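Local coordinates for protein C alpha-dehydrogenase (Sphingobium sp. SYK-6, PDB 4YAG) that oxidises the Calpha alcohol of lignin-derived beta-aryl ethers, using NAD+ as hydride acceptor, as a short-chain dehydrogenase/reductase of the beta-aryl ether cleavage pathway, at residues A[104-109]-A[204-209]; A[129-134]-A[177-182]. One frame throughout, in Å; residues are numbered along the deposited sequence.

Interaction 1 of 2, residues A[104-109]-A[204-209]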
loop_
_atom_site.group_PDB
_atom_site.type_symbol
_atom_site.label_atom_id
_atom_site.label_comp_id
_atom_site.label_asym_id
_atom_site.label_seq_id
_atom_site.Cartn_x
_atom_site.Cartn_y
_atom_site.Cartn_z
ATOM N N THR A 104 16.827 2.954 -2.396
ATOM C CA THR A 104 17.056 1.762 -3.202
ATOM C C THR A 104 15.948 0.751 -2.963
ATOM O O THR A 104 15.067 0.960 -2.132
ATOM C CB THR A 104 18.354 1.128 -2.817
ATOM O OG1 THR A 104 18.239 0.668 -1.460
ATOM C CG2 THR A 104 19.488 2.097 -2.959
ATOM N N TYR A 105 15.992 -0.360 -3.692
ATOM C CA TYR A 105 15.035 -1.424 -3.497
ATOM C C TYR A 105 15.036 -1.902 -2.040
ATOM O O TYR A 105 13.996 -2.227 -1.506
ATOM C CB TYR A 105 15.344 -2.593 -4.429
ATOM C CG TYR A 105 14.789 -2.486 -5.847
ATOM C CD1 TYR A 105 13.466 -2.150 -6.082
ATOM C CD2 TYR A 105 15.602 -2.765 -6.943
ATOM C CE1 TYR A 105 12.949 -2.084 -7.391
ATOM C CE2 TYR A 105 15.097 -2.699 -8.242
ATOM C CZ TYR A 105 13.779 -2.379 -8.450
ATOM O OH TYR A 105 13.268 -2.331 -9.742
ATOM N N GLN A 106 16.197 -1.911 -1.397
ATOM C CA GLN A 106 16.252 -2.334 -0.001
ATOM C C GLN A 106 15.419 -1.409 0.875
ATOM O O GLN A 106 14.776 -1.868 1.815
ATOM C CB GLN A 106 17.685 -2.393 0.526
ATOM C CG GLN A 106 18.465 -3.638 0.128
ATOM C CD GLN A 106 18.179 -4.808 1.050
ATOM O OE1 GLN A 106 17.067 -5.334 1.059
ATOM N NE2 GLN A 106 19.169 -5.189 1.873
ATOM N N ASP A 107 15.456 -0.113 0.585
ATOM C CA ASP A 107 14.671 0.845 1.336
ATOM C C ASP A 107 13.167 0.668 1.112
ATOM O O ASP A 107 12.369 0.713 2.057
ATOM C CB ASP A 107 15.143 2.259 1.007
ATOM C CG ASP A 107 16.596 2.463 1.363
ATOM O OD1 ASP A 107 16.978 2.063 2.487
ATOM O OD2 ASP A 107 17.386 2.982 0.536
ATOM N N TRP A 108 12.753 0.432 -0.129
ATOM C CA TRP A 108 11.350 0.112 -0.412
ATOM C C TRP A 108 10.915 -1.160 0.305
ATOM O O TRP A 108 9.879 -1.194 0.953
ATOM C CB TRP A 108 11.138 -0.066 -1.915
ATOM C CG TRP A 108 10.825 1.233 -2.609
ATOM C CD1 TRP A 108 11.634 1.937 -3.442
ATOM C CD2 TRP A 108 9.612 1.972 -2.500
ATOM N NE1 TRP A 108 10.987 3.078 -3.869
ATOM C CE2 TRP A 108 9.743 3.116 -3.300
ATOM C CE3 TRP A 108 8.417 1.766 -1.813
ATOM C CZ2 TRP A 108 8.724 4.061 -3.407
ATOM C CZ3 TRP A 108 7.424 2.696 -1.918
ATOM C CH2 TRP A 108 7.580 3.826 -2.711
ATOM N N ASP A 109 11.730 -2.195 0.198
ATOM C CA ASP A 109 11.387 -3.466 0.806
ATOM C C ASP A 109 11.286 -3.348 2.322
ATOM O O ASP A 109 10.375 -3.890 2.921
ATOM C CB ASP A 109 12.382 -4.533 0.386
ATOM C CG ASP A 109 12.232 -4.932 -1.080
ATOM O OD1 ASP A 109 11.169 -4.651 -1.677
ATOM O OD2 ASP A 109 13.168 -5.554 -1.618
ATOM N N GLU A 204 18.351 -6.459 10.170
ATOM C CA GLU A 204 19.661 -6.647 9.566
ATOM C C GLU A 204 19.612 -6.871 8.054
ATOM O O GLU A 204 20.451 -6.365 7.308
ATOM C CB GLU A 204 20.382 -7.821 10.244
ATOM C CG GLU A 204 21.806 -8.055 9.734
ATOM C CD GLU A 204 22.738 -6.897 10.046
ATOM O OE1 GLU A 204 22.534 -6.223 11.085
ATOM O OE2 GLU A 204 23.672 -6.657 9.246
ATOM N N ARG A 205 18.623 -7.621 7.591
ATOM C CA ARG A 205 18.611 -8.028 6.193
ATOM C C ARG A 205 18.343 -6.863 5.247
ATOM O O ARG A 205 18.578 -6.984 4.039
ATOM C CB ARG A 205 17.584 -9.129 5.958
ATOM C CG ARG A 205 16.159 -8.690 6.112
ATOM C CD ARG A 205 15.266 -9.911 6.092
ATOM N NE ARG A 205 13.841 -9.609 6.024
ATOM C CZ ARG A 205 13.097 -9.223 7.062
ATOM N NH1 ARG A 205 13.649 -9.058 8.262
ATOM N NH2 ARG A 205 11.801 -9.018 6.907
ATOM N N PHE A 206 17.845 -5.740 5.778
ATOM C CA PHE A 206 17.577 -4.569 4.940
ATOM C C PHE A 206 18.695 -3.512 4.964
ATOM O O PHE A 206 18.559 -2.455 4.337
ATOM C CB PHE A 206 16.265 -3.900 5.358
ATOM C CG PHE A 206 15.047 -4.764 5.168
ATOM C CD1 PHE A 206 14.667 -5.180 3.908
ATOM C CD2 PHE A 206 14.280 -5.154 6.256
ATOM C CE1 PHE A 206 13.568 -5.955 3.727
ATOM C CE2 PHE A 206 13.170 -5.937 6.078
ATOM C CZ PHE A 206 12.813 -6.340 4.814
ATOM N N ARG A 207 19.778 -3.773 5.682
ATOM C CA ARG A 207 20.847 -2.775 5.864
ATOM C C ARG A 207 21.777 -2.650 4.674
ATOM O O ARG A 207 22.057 -1.533 4.200
ATOM C CB ARG A 207 21.665 -3.085 7.129
ATOM C CG ARG A 207 20.854 -2.921 8.377
ATOM C CD ARG A 207 21.574 -3.274 9.674
ATOM N NE ARG A 207 20.632 -2.938 10.735
ATOM C CZ ARG A 207 20.882 -2.142 11.769
ATOM N NH1 ARG A 207 22.096 -1.632 11.965
ATOM N NH2 ARG A 207 19.906 -1.881 12.630
ATOM N N ALA A 208 22.271 -3.787 4.187
ATOM C CA ALA A 208 23.226 -3.770 3.077
ATOM C C ALA A 208 22.548 -3.246 1.827
ATOM O O ALA A 208 21.506 -3.744 1.432
ATOM C CB ALA A 208 23.771 -5.155 2.824
ATOM N N GLY A 209 23.121 -2.234 1.199
ATOM C CA GLY A 209 22.533 -1.735 -0.034
ATOM C C GLY A 209 21.464 -0.685 0.151
ATOM O O GLY A 209 20.866 -0.241 -0.823
#
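A polar surface contact joins Thr104 and Gln106, at the start of helix 105-133, to the backbone of 204-209, a loop between helices 198-201 and 213-219. The Gln106 carboxamide does most of the work. Its NE2 uses both N-H bonds on main-chain carbonyls: Gln106 NE2 lies 2.8 Å from Ala208 O and 2.9 Å from Arg205 O, both bonds nearly straight. Both oxygens lie close to the amide plane, so the pair of bonds fixes the rotation of the carboxamide and clasps the intervening turn of loop. The bend at chi2 (-83°) brings CD round toward this turn, and Gln106 CG packs 3.3 Å from Ala208 O. On the other side of the amide, Gln106 OE1 sits 3.7 Å from Phe206 CD1, at the edge of the ring, whose plane is 51° from that of the amide. Farther round this ring, Phe206 CE1 meets Asp109 CB at 3.8 Å; the Asp109 carboxylate itself pairs with Arg68 of the second subunit. Arg205 folds back over Phe206, with CG above the ring centre, and its guanidinium reaches Ser66 and the NADH-binding Asp64. At the helix start, Thr104 OG1 weakly accepts from Gln106 N and lies within reach of both Asp107 OD2 and Gly209 O, the latter 2.9 Å from Thr104 OG1. Thr104 N donates to Asp107 OD2 at 3.0 Å. With Thr104 as N-cap, this bond makes a capping box, here joined to a loop beside the cofactor site of a Rossmann-type SDR fold.

Interaction 2 of 2, residues A[129-134]-A[177-182]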
loop_
_atom_site.group_PDB
_atom_site.type_symbol
_atom_site.label_atom_id
_atom_site.label_comp_id
_atom_site.label_asym_id
_atom_site.label_seq_id
_atom_site.Cartn_x
_atom_site.Cartn_y
_atom_site.Cartn_z
ATOM N N GLY A 129 -7.310 -17.311 15.522
ATOM C CA GLY A 129 -7.573 -17.677 16.894
ATOM C C GLY A 129 -8.608 -16.781 17.527
ATOM O O GLY A 129 -9.422 -17.239 18.312
ATOM N N MET A 130 -8.596 -15.502 17.177
ATOM C CA MET A 130 -9.566 -14.572 17.710
ATOM C C MET A 130 -10.969 -14.955 17.260
ATOM O O MET A 130 -11.919 -14.868 18.032
ATOM C CB MET A 130 -9.235 -13.138 17.302
ATOM C CG MET A 130 -7.888 -12.643 17.854
ATOM S SD MET A 130 -7.314 -11.073 17.129
ATOM C CE MET A 130 -8.549 -9.939 17.752
ATOM N N ARG A 131 -11.102 -15.374 16.015
ATOM C CA ARG A 131 -12.385 -15.872 15.547
ATOM C C ARG A 131 -12.756 -17.172 16.258
ATOM O O ARG A 131 -13.887 -17.341 16.716
ATOM C CB ARG A 131 -12.358 -16.118 14.054
ATOM C CG ARG A 131 -12.028 -14.919 13.189
ATOM C CD ARG A 131 -12.101 -15.365 11.745
ATOM N NE ARG A 131 -11.566 -14.426 10.765
ATOM C CZ ARG A 131 -12.274 -13.469 10.159
ATOM N NH1 ARG A 131 -13.564 -13.306 10.440
ATOM N NH2 ARG A 131 -11.691 -12.697 9.256
ATOM N N ALA A 132 -11.813 -18.103 16.331
ATOM C CA ALA A 132 -12.096 -19.429 16.891
ATOM C C ALA A 132 -12.571 -19.384 18.341
ATOM O O ALA A 132 -13.425 -20.181 18.763
ATOM C CB ALA A 132 -10.868 -20.289 16.791
ATOM N N ARG A 133 -12.018 -18.462 19.115
ATOM C CA ARG A 133 -12.311 -18.405 20.541
ATOM C C ARG A 133 -13.716 -17.885 20.813
ATOM O O ARG A 133 -14.275 -18.129 21.881
ATOM C CB ARG A 133 -11.252 -17.579 21.280
ATOM C CG ARG A 133 -9.943 -18.348 21.471
ATOM C CD ARG A 133 -8.906 -17.596 22.293
ATOM N NE ARG A 133 -8.429 -16.374 21.641
ATOM C CZ ARG A 133 -7.434 -16.308 20.764
ATOM N NH1 ARG A 133 -6.759 -17.393 20.390
ATOM N NH2 ARG A 133 -7.101 -15.147 20.256
ATOM N N GLY A 134 -14.267 -17.155 19.854
ATOM C CA GLY A 134 -15.667 -16.773 19.873
ATOM C C GLY A 134 -16.061 -15.751 20.914
ATOM O O GLY A 134 -17.233 -15.652 21.266
ATOM N N ALA A 177 -16.123 -8.303 11.539
ATOM C CA ALA A 177 -17.409 -8.152 12.221
ATOM C C ALA A 177 -18.203 -9.465 12.239
ATOM O O ALA A 177 -19.032 -9.667 13.130
ATOM C CB ALA A 177 -18.238 -7.074 11.556
ATOM N N GLU A 178 -17.983 -10.345 11.265
ATOM C CA GLU A 178 -18.659 -11.658 11.271
ATOM C C GLU A 178 -18.444 -12.386 12.596
ATOM O O GLU A 178 -19.262 -13.197 13.020
ATOM C CB GLU A 178 -18.121 -12.551 10.145
ATOM C CG GLU A 178 -18.381 -12.028 8.768
ATOM C CD GLU A 178 -17.655 -12.829 7.698
ATOM O OE1 GLU A 178 -17.161 -13.935 8.006
ATOM O OE2 GLU A 178 -17.587 -12.350 6.553
ATOM N N ASP A 179 -17.309 -12.121 13.227
ATOM C CA ASP A 179 -16.944 -12.787 14.469
ATOM C C ASP A 179 -16.817 -11.791 15.622
ATOM O O ASP A 179 -16.104 -12.038 16.596
ATOM C CB ASP A 179 -15.640 -13.565 14.267
ATOM C CG ASP A 179 -15.814 -14.739 13.326
ATOM O OD1 ASP A 179 -16.433 -15.742 13.766
ATOM O OD2 ASP A 179 -15.356 -14.653 12.159
ATOM N N ASN A 180 -17.553 -10.681 15.510
ATOM C CA ASN A 180 -17.629 -9.662 16.546
ATOM C C ASN A 180 -16.247 -9.129 16.915
ATOM O O ASN A 180 -15.956 -8.839 18.078
ATOM C CB ASN A 180 -18.350 -10.217 17.771
ATOM C CG ASN A 180 -18.751 -9.136 18.752
ATOM O OD1 ASN A 180 -18.933 -7.968 18.382
ATOM N ND2 ASN A 180 -18.897 -9.517 20.019
ATOM N N ILE A 181 -15.404 -8.992 15.898
ATOM C CA ILE A 181 -14.121 -8.331 16.040
ATOM C C ILE A 181 -14.229 -6.972 15.368
ATOM O O ILE A 181 -14.441 -6.871 14.149
ATOM C CB ILE A 181 -13.001 -9.156 15.396
ATOM C CG1 ILE A 181 -12.863 -10.522 16.086
ATOM C CG2 ILE A 181 -11.665 -8.391 15.441
ATOM C CD1 ILE A 181 -12.024 -11.514 15.295
ATOM N N GLY A 182 -14.082 -5.913 16.149
ATOM C CA GLY A 182 -14.053 -4.567 15.600
ATOM C C GLY A 182 -12.686 -4.145 15.132
ATOM O O GLY A 182 -11.683 -4.761 15.508
HETATM O O HOH W 1 -14.769 -14.127 18.172
HETATM O O HOH W 2 -16.464 -16.183 16.358
#
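The last turn of helix 105-133 lies beside the turn that leads from helix 156-177 into strand 181-187, and the backbones come nearest at Arg131 and Asp179, whose CA atoms are 5.6 Å apart. A type I turn runs from Ala177 to Asn180. Asn180, at positive phi, is the C-prime residue of a Schellman motif, in which Ile181 N bonds to Met176 O and Asn180 N to Ala177 O. One water bridges the carbonyls Met130 O and Asp179 O, and a second joins Arg131 O to the Asp179 carboxylate at OD1.

Arg131 and Asp179 carry the contact between side chains, crossing at about a right angle. The arginine is extended from CG to NE, and its aliphatic part passes the carboxylate, with Arg131 CD 3.4 Å from Asp179 OD2. Beyond it, Arg131 NH1 closes a salt bridge to Asp179 OD2 at 2.8 Å. That oxygen lies in the guanidinium plane and receives the N-H on its anti lone pair, at an N-H...O angle of 160°, although the two planar groups are turned 79° apart. The other terminal nitrogen, NH2, bonds to Ser175 OG. Deeper in, Ile181 CD1 rests 3.8 Å from Met130 CB and 4.0 Å from Arg131 CG.

Glu178 pairs with Lys101 of the second subunit; Arg131 NH1 is 4.4 Å from Glu178 OE1, too far for a salt bridge, and no N-H points at it. Asp179 would largely balance the charge of Arg131, with at most a weaker through-space contribution from Glu178. The in-plane salt bridge and the Ser175 bond together hold the rotation of the guanidinium, so that charge and water join the helix end to the turn outside the small apolar contact of Met130 with Ile181.

Overall arrangement
Interactions 1 and 2 share helix 105-133, the first using its start and the second its last turn, so their centres are 36 Å apart and their nearest atoms about 22 Å. In the sequence, both segments of interaction 2 fall between the two segments of interaction 1. One contact ties the helix to the loop after helix 198-201, near the bound NADH; the other ties it to the entry of strand 181-187 in the parallel Rossmann-type sheet, away from the annotated sites. Both also touch the second subunit. The single long helix therefore links the cofactor side of the fold to its far end and takes part in the dimer at both places.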